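Local coordinates for protein aspartate--tRNA(Asp/Asn) ligase (PDB 1WYD) that probably charges both tRNA(Asp) and tRNA(Asn) with L-aspartate, first activating the amino acid with ATP to form Asp-AMP, at residues Y2-I7 / V19-G23; G23-L28 / L63-I69; D315-V320 / S343-K349. All coordinates share one frame; numbering follows the deposited sequence.

Interaction 1: residues Y2-I7 / V19-G23; sequences YRSHFI and VIWAG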
loop_
_atom_site.group_PDB
_atom_site.type_symbol
_atom_site.label_atom_id
_atom_site.label_comp_id
_atom_site.label_asym_id
_atom_site.label_seq_id
_atom_site.Cartn_x
_atom_site.Cartn_y
_atom_site.Cartn_z
ATOM N N TYR B 2 -22.520 17.005 -7.886
ATOM C CA TYR B 2 -23.910 16.922 -7.430
ATOM C C TYR B 2 -24.213 17.939 -6.341
ATOM O O TYR B 2 -25.310 17.979 -5.785
ATOM C CB TYR B 2 -24.274 15.491 -6.957
ATOM C CG TYR B 2 -24.488 14.478 -8.059
ATOM C CD1 TYR B 2 -25.764 14.188 -8.530
ATOM C CD2 TYR B 2 -23.409 13.805 -8.630
ATOM C CE1 TYR B 2 -25.963 13.226 -9.537
ATOM C CE2 TYR B 2 -23.589 12.857 -9.631
ATOM C CZ TYR B 2 -24.866 12.563 -10.079
ATOM O OH TYR B 2 -25.038 11.624 -11.082
ATOM N N ARG B 3 -23.222 18.752 -6.043
ATOM C CA ARG B 3 -23.303 19.708 -4.965
ATOM C C ARG B 3 -22.432 20.880 -5.336
ATOM O O ARG B 3 -21.599 20.753 -6.218
ATOM C CB ARG B 3 -22.765 19.095 -3.678
ATOM C CG ARG B 3 -21.532 18.253 -3.881
ATOM C CD ARG B 3 -20.804 18.032 -2.648
ATOM N NE ARG B 3 -21.418 17.006 -1.793
ATOM C CZ ARG B 3 -20.945 15.769 -1.645
ATOM N NH1 ARG B 3 -19.882 15.372 -2.340
ATOM N NH2 ARG B 3 -21.517 14.936 -0.805
ATOM N N SER B 4 -22.621 22.001 -4.636
ATOM C CA SER B 4 -21.685 23.118 -4.676
ATOM C C SER B 4 -20.804 23.076 -3.435
ATOM O O SER B 4 -19.613 23.374 -3.518
ATOM C CB SER B 4 -22.420 24.468 -4.773
ATOM O OG SER B 4 -22.980 24.842 -3.513
ATOM N N HIS B 5 -21.375 22.725 -2.283
ATOM C CA HIS B 5 -20.585 22.686 -1.044
ATOM C C HIS B 5 -20.784 21.396 -0.251
ATOM O O HIS B 5 -21.869 20.797 -0.249
ATOM C CB HIS B 5 -20.852 23.917 -0.130
ATOM C CG HIS B 5 -20.538 25.245 -0.769
ATOM N ND1 HIS B 5 -21.286 25.776 -1.801
ATOM C CD2 HIS B 5 -19.549 26.141 -0.528
ATOM C CE1 HIS B 5 -20.769 26.932 -2.171
ATOM N NE2 HIS B 5 -19.715 27.177 -1.413
ATOM N N PHE B 6 -19.723 20.969 0.412
ATOM C CA PHE B 6 -19.824 19.995 1.477
ATOM C C PHE B 6 -20.411 20.680 2.693
ATOM O O PHE B 6 -20.188 21.875 2.902
ATOM C CB PHE B 6 -18.444 19.479 1.830
ATOM C CG PHE B 6 -17.917 18.470 0.859
ATOM C CD1 PHE B 6 -17.044 18.864 -0.166
ATOM C CD2 PHE B 6 -18.279 17.124 0.968
ATOM C CE1 PHE B 6 -16.533 17.923 -1.079
ATOM C CE2 PHE B 6 -17.780 16.170 0.052
ATOM C CZ PHE B 6 -16.897 16.581 -0.970
ATOM N N ILE B 7 -21.141 19.931 3.511
ATOM C CA ILE B 7 -21.871 20.525 4.622
ATOM C C ILE B 7 -20.959 21.424 5.451
ATOM O O ILE B 7 -21.295 22.574 5.724
ATOM C CB ILE B 7 -22.535 19.430 5.484
ATOM C CG1 ILE B 7 -23.753 18.845 4.747
ATOM C CG2 ILE B 7 -22.892 19.951 6.886
ATOM C CD1 ILE B 7 -24.006 17.375 5.054
ATOM N N VAL B 19 -27.007 27.368 -1.697
ATOM C CA VAL B 19 -26.017 26.302 -1.636
ATOM C C VAL B 19 -26.662 25.011 -2.135
ATOM O O VAL B 19 -27.888 24.840 -2.053
ATOM C CB VAL B 19 -25.464 26.161 -0.197
ATOM C CG1 VAL B 19 -24.844 24.800 0.035
ATOM C CG2 VAL B 19 -24.433 27.258 0.095
ATOM N N ILE B 20 -25.849 24.120 -2.696
ATOM C CA ILE B 20 -26.327 22.781 -3.020
ATOM C C ILE B 20 -25.564 21.752 -2.208
ATOM O O ILE B 20 -24.347 21.620 -2.346
ATOM C CB ILE B 20 -26.227 22.488 -4.509
ATOM C CG1 ILE B 20 -26.765 23.682 -5.317
ATOM C CG2 ILE B 20 -26.950 21.159 -4.827
ATOM C CD1 ILE B 20 -27.085 23.373 -6.773
ATOM N N TRP B 21 -26.291 21.059 -1.335
ATOM C CA TRP B 21 -25.761 19.923 -0.595
ATOM C C TRP B 21 -26.136 18.632 -1.291
ATOM O O TRP B 21 -27.190 18.569 -1.964
ATOM C CB TRP B 21 -26.316 19.895 0.817
ATOM C CG TRP B 21 -25.619 20.816 1.738
ATOM C CD1 TRP B 21 -24.504 21.535 1.477
ATOM C CD2 TRP B 21 -25.989 21.125 3.089
ATOM N NE1 TRP B 21 -24.140 22.267 2.580
ATOM C CE2 TRP B 21 -25.046 22.048 3.580
ATOM C CE3 TRP B 21 -27.035 20.718 3.937
ATOM C CZ2 TRP B 21 -25.108 22.574 4.866
ATOM C CZ3 TRP B 21 -27.097 21.233 5.211
ATOM C CH2 TRP B 21 -26.140 22.152 5.672
ATOM N N ALA B 22 -25.281 17.611 -1.149
ATOM C CA ALA B 22 -25.671 16.238 -1.522
ATOM C C ALA B 22 -25.282 15.240 -0.436
ATOM O O ALA B 22 -24.293 15.438 0.294
ATOM C CB ALA B 22 -25.092 15.824 -2.876
ATOM N N GLY B 23 -26.064 14.177 -0.317
ATOM C CA GLY B 23 -25.732 13.174 0.665
ATOM C C GLY B 23 -26.862 12.276 1.076
ATOM O O GLY B 23 -27.807 12.078 0.330
HETATM O O HOH W 1 -22.821 18.156 0.814
#

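Interaction 2: residues G23-L28 / L63-I69; sequences GWVHLL and LTQESVI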
loop_
_atom_site.group_PDB
_atom_site.type_symbol
_atom_site.label_atom_id
_atom_site.label_comp_id
_atom_site.label_asym_id
_atom_site.label_seq_id
_atom_site.Cartn_x
_atom_site.Cartn_y
_atom_site.Cartn_z
ATOM N N GLY B 23 -26.064 14.177 -0.317
ATOM C CA GLY B 23 -25.732 13.174 0.665
ATOM C C GLY B 23 -26.862 12.276 1.076
ATOM O O GLY B 23 -27.807 12.078 0.330
ATOM N N TRP B 24 -26.728 11.743 2.286
ATOM C CA TRP B 24 -27.613 10.738 2.842
ATOM C C TRP B 24 -28.574 11.323 3.869
ATOM O O TRP B 24 -28.199 12.117 4.737
ATOM C CB TRP B 24 -26.779 9.620 3.486
ATOM C CG TRP B 24 -26.103 8.706 2.509
ATOM C CD1 TRP B 24 -26.634 7.572 1.928
ATOM C CD2 TRP B 24 -24.798 8.858 1.959
ATOM N NE1 TRP B 24 -25.722 7.006 1.063
ATOM C CE2 TRP B 24 -24.590 7.772 1.050
ATOM C CE3 TRP B 24 -23.759 9.779 2.149
ATOM C CZ2 TRP B 24 -23.391 7.583 0.369
ATOM C CZ3 TRP B 24 -22.564 9.596 1.442
ATOM C CH2 TRP B 24 -22.391 8.508 0.574
ATOM N N VAL B 25 -29.826 10.922 3.748
ATOM C CA VAL B 25 -30.832 11.136 4.767
ATOM C C VAL B 25 -30.452 10.388 6.043
ATOM O O VAL B 25 -30.713 9.191 6.182
ATOM C CB VAL B 25 -32.200 10.675 4.263
ATOM C CG1 VAL B 25 -33.270 10.779 5.373
ATOM C CG2 VAL B 25 -32.606 11.499 2.994
ATOM N N HIS B 26 -29.851 11.127 6.983
ATOM C CA HIS B 26 -29.484 10.601 8.300
ATOM C C HIS B 26 -30.660 10.447 9.288
ATOM O O HIS B 26 -30.773 9.424 9.980
ATOM C CB HIS B 26 -28.427 11.523 8.917
ATOM C CG HIS B 26 -27.701 10.914 10.065
ATOM N ND1 HIS B 26 -26.622 10.075 9.895
ATOM C CD2 HIS B 26 -27.901 11.014 11.399
ATOM C CE1 HIS B 26 -26.192 9.684 11.082
ATOM N NE2 HIS B 26 -26.956 10.228 12.005
ATOM N N LEU B 27 -31.487 11.491 9.402
ATOM C CA LEU B 27 -32.663 11.490 10.270
ATOM C C LEU B 27 -33.732 12.345 9.656
ATOM O O LEU B 27 -33.446 13.233 8.859
ATOM C CB LEU B 27 -32.386 12.075 11.660
ATOM C CG LEU B 27 -31.769 11.198 12.726
ATOM C CD1 LEU B 27 -30.876 12.113 13.602
ATOM C CD2 LEU B 27 -32.831 10.458 13.540
ATOM N N LEU B 28 -34.962 12.100 10.091
ATOM C CA LEU B 28 -36.140 12.717 9.531
ATOM C C LEU B 28 -37.083 12.952 10.721
ATOM O O LEU B 28 -37.541 11.995 11.355
ATOM C CB LEU B 28 -36.760 11.747 8.510
ATOM C CG LEU B 28 -36.952 12.038 7.009
ATOM C CD1 LEU B 28 -36.027 13.119 6.403
ATOM C CD2 LEU B 28 -36.892 10.717 6.181
ATOM N N LEU B 63 -39.253 10.507 1.466
ATOM C CA LEU B 63 -37.871 10.225 1.832
ATOM C C LEU B 63 -37.736 9.266 3.014
ATOM O O LEU B 63 -38.550 9.257 3.942
ATOM C CB LEU B 63 -37.158 11.544 2.171
ATOM C CG LEU B 63 -36.900 12.556 1.062
ATOM C CD1 LEU B 63 -36.076 13.722 1.615
ATOM C CD2 LEU B 63 -36.196 11.923 -0.139
ATOM N N THR B 64 -36.673 8.475 2.996
ATOM C CA THR B 64 -36.466 7.438 3.991
ATOM C C THR B 64 -35.031 7.494 4.351
ATOM O O THR B 64 -34.229 7.973 3.551
ATOM C CB THR B 64 -36.757 6.067 3.379
ATOM O OG1 THR B 64 -35.867 5.850 2.259
ATOM C CG2 THR B 64 -38.151 6.087 2.761
ATOM N N GLN B 65 -34.684 6.974 5.524
ATOM C CA GLN B 65 -33.303 7.030 5.986
ATOM C C GLN B 65 -32.410 6.231 5.042
ATOM O O GLN B 65 -32.807 5.162 4.523
ATOM C CB GLN B 65 -33.192 6.531 7.424
ATOM C CG GLN B 65 -34.005 7.346 8.408
ATOM C CD GLN B 65 -33.820 6.824 9.830
ATOM O OE1 GLN B 65 -32.805 7.097 10.474
ATOM N NE2 GLN B 65 -34.779 6.063 10.311
ATOM N N GLU B 66 -31.228 6.792 4.806
ATOM C CA GLU B 66 -30.166 6.281 3.914
ATOM C C GLU B 66 -30.387 6.469 2.411
ATOM O O GLU B 66 -29.514 6.122 1.620
ATOM C CB GLU B 66 -29.705 4.847 4.262
ATOM C CG GLU B 66 -28.938 4.685 5.585
ATOM C CD GLU B 66 -27.896 5.770 5.885
ATOM O OE1 GLU B 66 -28.133 6.537 6.838
ATOM O OE2 GLU B 66 -26.842 5.861 5.199
ATOM N N SER B 67 -31.519 7.028 2.007
ATOM C CA SER B 67 -31.652 7.532 0.638
ATOM C C SER B 67 -30.651 8.635 0.344
ATOM O O SER B 67 -30.247 9.425 1.234
ATOM C CB SER B 67 -33.037 8.085 0.402
ATOM O OG SER B 67 -34.001 7.108 0.718
ATOM N N VAL B 68 -30.242 8.692 -0.909
ATOM C CA VAL B 68 -29.250 9.655 -1.321
ATOM C C VAL B 68 -29.970 10.800 -2.004
ATOM O O VAL B 68 -30.726 10.582 -2.965
ATOM C CB VAL B 68 -28.229 9.001 -2.269
ATOM C CG1 VAL B 68 -27.293 10.017 -2.831
ATOM C CG2 VAL B 68 -27.491 7.841 -1.561
ATOM N N ILE B 69 -29.760 12.019 -1.495
ATOM C CA ILE B 69 -30.429 13.165 -2.075
ATOM C C ILE B 69 -29.493 14.309 -2.452
ATOM O O ILE B 69 -28.365 14.414 -1.961
ATOM C CB ILE B 69 -31.649 13.695 -1.181
ATOM C CG1 ILE B 69 -31.191 14.386 0.119
ATOM C CG2 ILE B 69 -32.644 12.630 -0.908
ATOM C CD1 ILE B 69 -32.334 15.034 0.883
HETATM O O HOH W 2 -30.107 6.790 8.749
#

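Interaction 3: residues D315-V320 / S343-K349; sequences DLYFIV and SFDLIYK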
loop_
_atom_site.group_PDB
_atom_site.type_symbol
_atom_site.label_atom_id
_atom_site.label_comp_id
_atom_site.label_asym_id
_atom_site.label_seq_id
_atom_site.Cartn_x
_atom_site.Cartn_y
_atom_site.Cartn_z
ATOM N N ASP B 315 2.190 2.602 29.552
ATOM C CA ASP B 315 1.339 1.931 28.567
ATOM C C ASP B 315 2.136 1.514 27.335
ATOM O O ASP B 315 1.722 0.649 26.578
ATOM C CB ASP B 315 0.200 2.860 28.131
ATOM C CG ASP B 315 -0.898 2.980 29.182
ATOM O OD1 ASP B 315 -1.836 3.781 28.958
ATOM O OD2 ASP B 315 -0.909 2.315 30.255
ATOM N N LEU B 316 3.289 2.135 27.143
ATOM C CA LEU B 316 4.022 1.996 25.907
ATOM C C LEU B 316 5.480 1.708 26.203
ATOM O O LEU B 316 6.228 2.599 26.643
ATOM C CB LEU B 316 3.838 3.263 25.069
ATOM C CG LEU B 316 4.147 3.217 23.590
ATOM C CD1 LEU B 316 3.122 2.374 22.839
ATOM C CD2 LEU B 316 4.224 4.638 23.060
ATOM N N TYR B 317 5.862 0.451 26.007
ATOM C CA TYR B 317 7.191 0.005 26.307
ATOM C C TYR B 317 7.664 -1.065 25.305
ATOM O O TYR B 317 6.850 -1.823 24.741
ATOM C CB TYR B 317 7.210 -0.520 27.748
ATOM C CG TYR B 317 6.224 -1.624 28.026
ATOM C CD1 TYR B 317 6.641 -2.937 28.107
ATOM C CD2 TYR B 317 4.879 -1.354 28.202
ATOM C CE1 TYR B 317 5.740 -3.976 28.344
ATOM C CE2 TYR B 317 3.971 -2.365 28.442
ATOM C CZ TYR B 317 4.404 -3.692 28.516
ATOM O OH TYR B 317 3.496 -4.726 28.753
ATOM N N PHE B 318 8.970 -1.122 25.075
ATOM C CA PHE B 318 9.583 -2.215 24.317
ATOM C C PHE B 318 9.974 -3.355 25.258
ATOM O O PHE B 318 10.509 -3.111 26.333
ATOM C CB PHE B 318 10.905 -1.743 23.690
ATOM C CG PHE B 318 10.767 -0.768 22.549
ATOM C CD1 PHE B 318 11.165 0.543 22.699
ATOM C CD2 PHE B 318 10.342 -1.200 21.281
ATOM C CE1 PHE B 318 11.088 1.440 21.627
ATOM C CE2 PHE B 318 10.264 -0.311 20.198
ATOM C CZ PHE B 318 10.631 1.001 20.375
ATOM N N ILE B 319 9.736 -4.603 24.853
ATOM C CA ILE B 319 10.447 -5.722 25.450
ATOM C C ILE B 319 11.582 -6.202 24.525
ATOM O O ILE B 319 11.346 -6.921 23.531
ATOM C CB ILE B 319 9.542 -6.880 25.811
ATOM C CG1 ILE B 319 8.417 -6.437 26.735
ATOM C CG2 ILE B 319 10.376 -7.939 26.521
ATOM C CD1 ILE B 319 7.550 -7.617 27.187
ATOM N N VAL B 320 12.805 -5.835 24.911
ATOM C CA VAL B 320 14.034 -6.079 24.153
ATOM C C VAL B 320 14.838 -7.309 24.609
ATOM O O VAL B 320 14.605 -7.879 25.679
ATOM C CB VAL B 320 14.950 -4.815 24.168
ATOM C CG1 VAL B 320 14.190 -3.594 23.702
ATOM C CG2 VAL B 320 15.523 -4.588 25.525
ATOM N N SER B 343 16.622 -8.491 19.617
ATOM C CA SER B 343 15.245 -8.371 19.177
ATOM C C SER B 343 14.453 -7.512 20.105
ATOM O O SER B 343 14.886 -7.239 21.214
ATOM C CB SER B 343 14.601 -9.739 19.146
ATOM O OG SER B 343 14.784 -10.378 20.399
ATOM N N PHE B 344 13.280 -7.079 19.631
ATOM C CA PHE B 344 12.342 -6.321 20.454
ATOM C C PHE B 344 10.902 -6.601 20.083
ATOM O O PHE B 344 10.599 -6.868 18.937
ATOM C CB PHE B 344 12.627 -4.826 20.351
ATOM C CG PHE B 344 12.248 -4.202 19.030
ATOM C CD1 PHE B 344 13.128 -4.225 17.959
ATOM C CD2 PHE B 344 11.021 -3.574 18.870
ATOM C CE1 PHE B 344 12.796 -3.656 16.738
ATOM C CE2 PHE B 344 10.675 -2.989 17.657
ATOM C CZ PHE B 344 11.573 -3.034 16.583
ATOM N N ASP B 345 10.016 -6.537 21.065
ATOM C CA ASP B 345 8.595 -6.309 20.802
ATOM C C ASP B 345 8.238 -4.918 21.304
ATOM O O ASP B 345 8.777 -4.479 22.323
ATOM C CB ASP B 345 7.730 -7.349 21.507
ATOM C CG ASP B 345 7.970 -8.754 20.977
ATOM O OD1 ASP B 345 8.880 -8.928 20.160
ATOM O OD2 ASP B 345 7.337 -9.753 21.339
ATOM N N LEU B 346 7.360 -4.215 20.585
ATOM C CA LEU B 346 6.735 -3.028 21.155
ATOM C C LEU B 346 5.337 -3.362 21.623
ATOM O O LEU B 346 4.484 -3.758 20.815
ATOM C CB LEU B 346 6.690 -1.839 20.185
ATOM C CG LEU B 346 6.051 -0.554 20.762
ATOM C CD1 LEU B 346 6.855 0.039 21.986
ATOM C CD2 LEU B 346 5.860 0.500 19.722
ATOM N N ILE B 347 5.119 -3.192 22.931
ATOM C CA ILE B 347 3.815 -3.379 23.563
ATOM C C ILE B 347 3.116 -2.067 23.854
ATOM O O ILE B 347 3.726 -1.123 24.424
ATOM C CB ILE B 347 3.958 -4.146 24.892
ATOM C CG1 ILE B 347 4.951 -5.309 24.763
ATOM C CG2 ILE B 347 2.576 -4.570 25.434
ATOM C CD1 ILE B 347 4.429 -6.497 23.939
ATOM N N TYR B 348 1.835 -2.019 23.503
ATOM C CA TYR B 348 0.911 -1.016 24.029
ATOM C C TYR B 348 -0.082 -1.622 25.010
ATOM O O TYR B 348 -0.968 -2.383 24.607
ATOM C CB TYR B 348 0.142 -0.332 22.900
ATOM C CG TYR B 348 -0.964 0.561 23.402
ATOM C CD1 TYR B 348 -2.299 0.199 23.270
ATOM C CD2 TYR B 348 -0.672 1.772 24.020
ATOM C CE1 TYR B 348 -3.317 1.028 23.729
ATOM C CE2 TYR B 348 -1.684 2.594 24.477
ATOM C CZ TYR B 348 -3.003 2.218 24.317
ATOM O OH TYR B 348 -4.010 3.052 24.782
ATOM N N LYS B 349 0.045 -1.235 26.280
ATOM C CA LYS B 349 -0.618 -1.883 27.437
ATOM C C LYS B 349 -0.402 -3.399 27.524
ATOM O O LYS B 349 0.571 -3.854 28.093
ATOM C CB LYS B 349 -2.105 -1.501 27.531
ATOM C CG LYS B 349 -2.308 0.003 27.685
ATOM C CD LYS B 349 -3.718 0.388 28.098
ATOM C CE LYS B 349 -3.847 1.901 27.953
ATOM N NZ LYS B 349 -5.212 2.461 28.179
#

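Interaction 1: residues Y2-I7 / V19-G23
Ser4 and His5 both point their backbone N-H at the carbonyl of Ile20, tying the N-terminal segment 2-7 across the first strand of the OB-fold domain. Ser4 N (2.9 Å) and His5 N (3.2 Å) reach Ile20 O from opposite faces of its plane. In return, Ile20 N gives a nearly straight bond (174°) to Ser4 OG, 3.1 Å away. That hydroxyl also lies in the plane of the His5 ring, hydrogen-bonded at its ND1 edge.

Arg3 supplies the charged part. A turn about CG-CD (chi3 78°) brings NH2 within 3.0 Å of Ala22 O; the carbonyl lies near the guanidinium plane, while the nitrogen sits above the carbonyl's own plane. NH1 makes a salt bridge with Glu200 of the second subunit, whose Phe232 adds a cation-pi contact. A water accepts protons from both Arg3 NE and Ala22 N.

The apolar part is a CH-pi contact: Ile7 CG1 rests over the six-membered ring of Trp21, 3.6 Å from its centroid. With an alanine at Trp21, Ile7 would probably lose the flat surface it packs on and a gap would open beneath it. Trp21 NE1, 3.5 Å from Ile7 CA, is buried with no polar partner in the model.

Interaction 2: residues G23-L28 / L63-I69
The Trp24 indole meets the 63-69 segment with its pyrrole side. Glu66 O lies at the ring edge, near its plane and 3.2 Å from Trp24 CD1, while Val68 CG2 comes in obliquely at 3.3 Å from Trp24 NE1. The Glu66 carboxylate lies nearly parallel to the indole, 10° between planes, with Glu66 OE2 3.7 Å from Trp24 CD1. A bend at chi2 (-42°) curls this acid back toward residues 23-28. Trp24 NE1 bonds to Gly390 O of the second subunit.

The backbones pair as an antiparallel ladder of the OB-fold sheet. Gly23 and Ile69 form a hydrogen-bonded pair, and Trp24 faces Val68 in the non-hydrogen-bonded site. A type II turn from Thr64 to Ser67 presents Ser67 O to Val25 N at 3.0 Å and Glu66 N to Val25 O at 2.8 Å. Val25 CB lies 3.5 Å from Thr64 O at the turn, and Val25 CG2 packs on Ile69 CG2 (4.1 Å).

Strand 34-41 lies on the other edge of strand 18-31, where His26 and Leu27 form a classic bulge against Ile38. Its Arg40 bridges to Glu66 OE1, Arg126 from the loop after helix 121-125 takes OE2, and Leu28 and Leu63 both pack on Ile37.

Interaction 3: residues D315-V320 / S343-K349
Val320 and Ser343 open this antiparallel pairing, which joins two strands of the large sheet in the class II catalytic domain: Val320 CA approaches Ser343 O at 3.3 Å. Next comes Phe344, lying alongside Phe318 with CD2 to CD2 at 3.5 Å, the ring planes almost perpendicular (85°).

Asp345 exchanges two backbone bonds with Ile319, while its carboxylate leaves on the other face for a salt bridge to Arg327. Leu346 returns to the Phe318 side. Its CG is anti to the backbone N (chi1 -179°), and Leu346 CD1 makes a CH-pi contact over one face of the Phe318 ring, 3.9 Å from its centroid.

Ile347 is again bonded both ways, to Tyr317. The tyrosine's chi1 of 57° swings its ring across the neighbouring strand, where Ile347 CB lies over the face, 3.9 Å from the ring centre. The same swing lets Tyr317 OH donate a hydrogen bond to Lys349 O (3.1 Å). Tyr348 CD2 touches Leu316 CD1 at 4.0 Å. At Lys349 the backbone N bonds to Asp315 O, and NZ makes a long salt bridge (3.7 Å) to Asp315 OD1.

The join rests mainly on main-chain bonds and apolar packing, with one tyrosine hydroxyl bond; its one salt bridge across the strands is long, and at the end. The Asp345 carboxylate lies close to that of Glu352, a predicted magnesium ligand; Arg327 would probably ease the crowding of negative charge there.

How the interactions relate
Interactions 1 and 2 are neighbours, their centres about 14 Å apart and joined at Gly23. Both use strand 18-31 of the OB-fold sheet: the first lays the N-terminal loop across its early part, the second pairs its later part with the start of strand 68-77, and Ala22 CB touches Ile69 O where they meet. Both also contact the second subunit, so this part of the OB domain joins the dimer interface. Interaction 1 closes before interaction 2 opens, and both precede interaction 3, in the catalytic domain on the opposite side of the chain's centre. Its centre is about 46 Å from those of the other two, and it belongs to a separate sheet, near the predicted magnesium site.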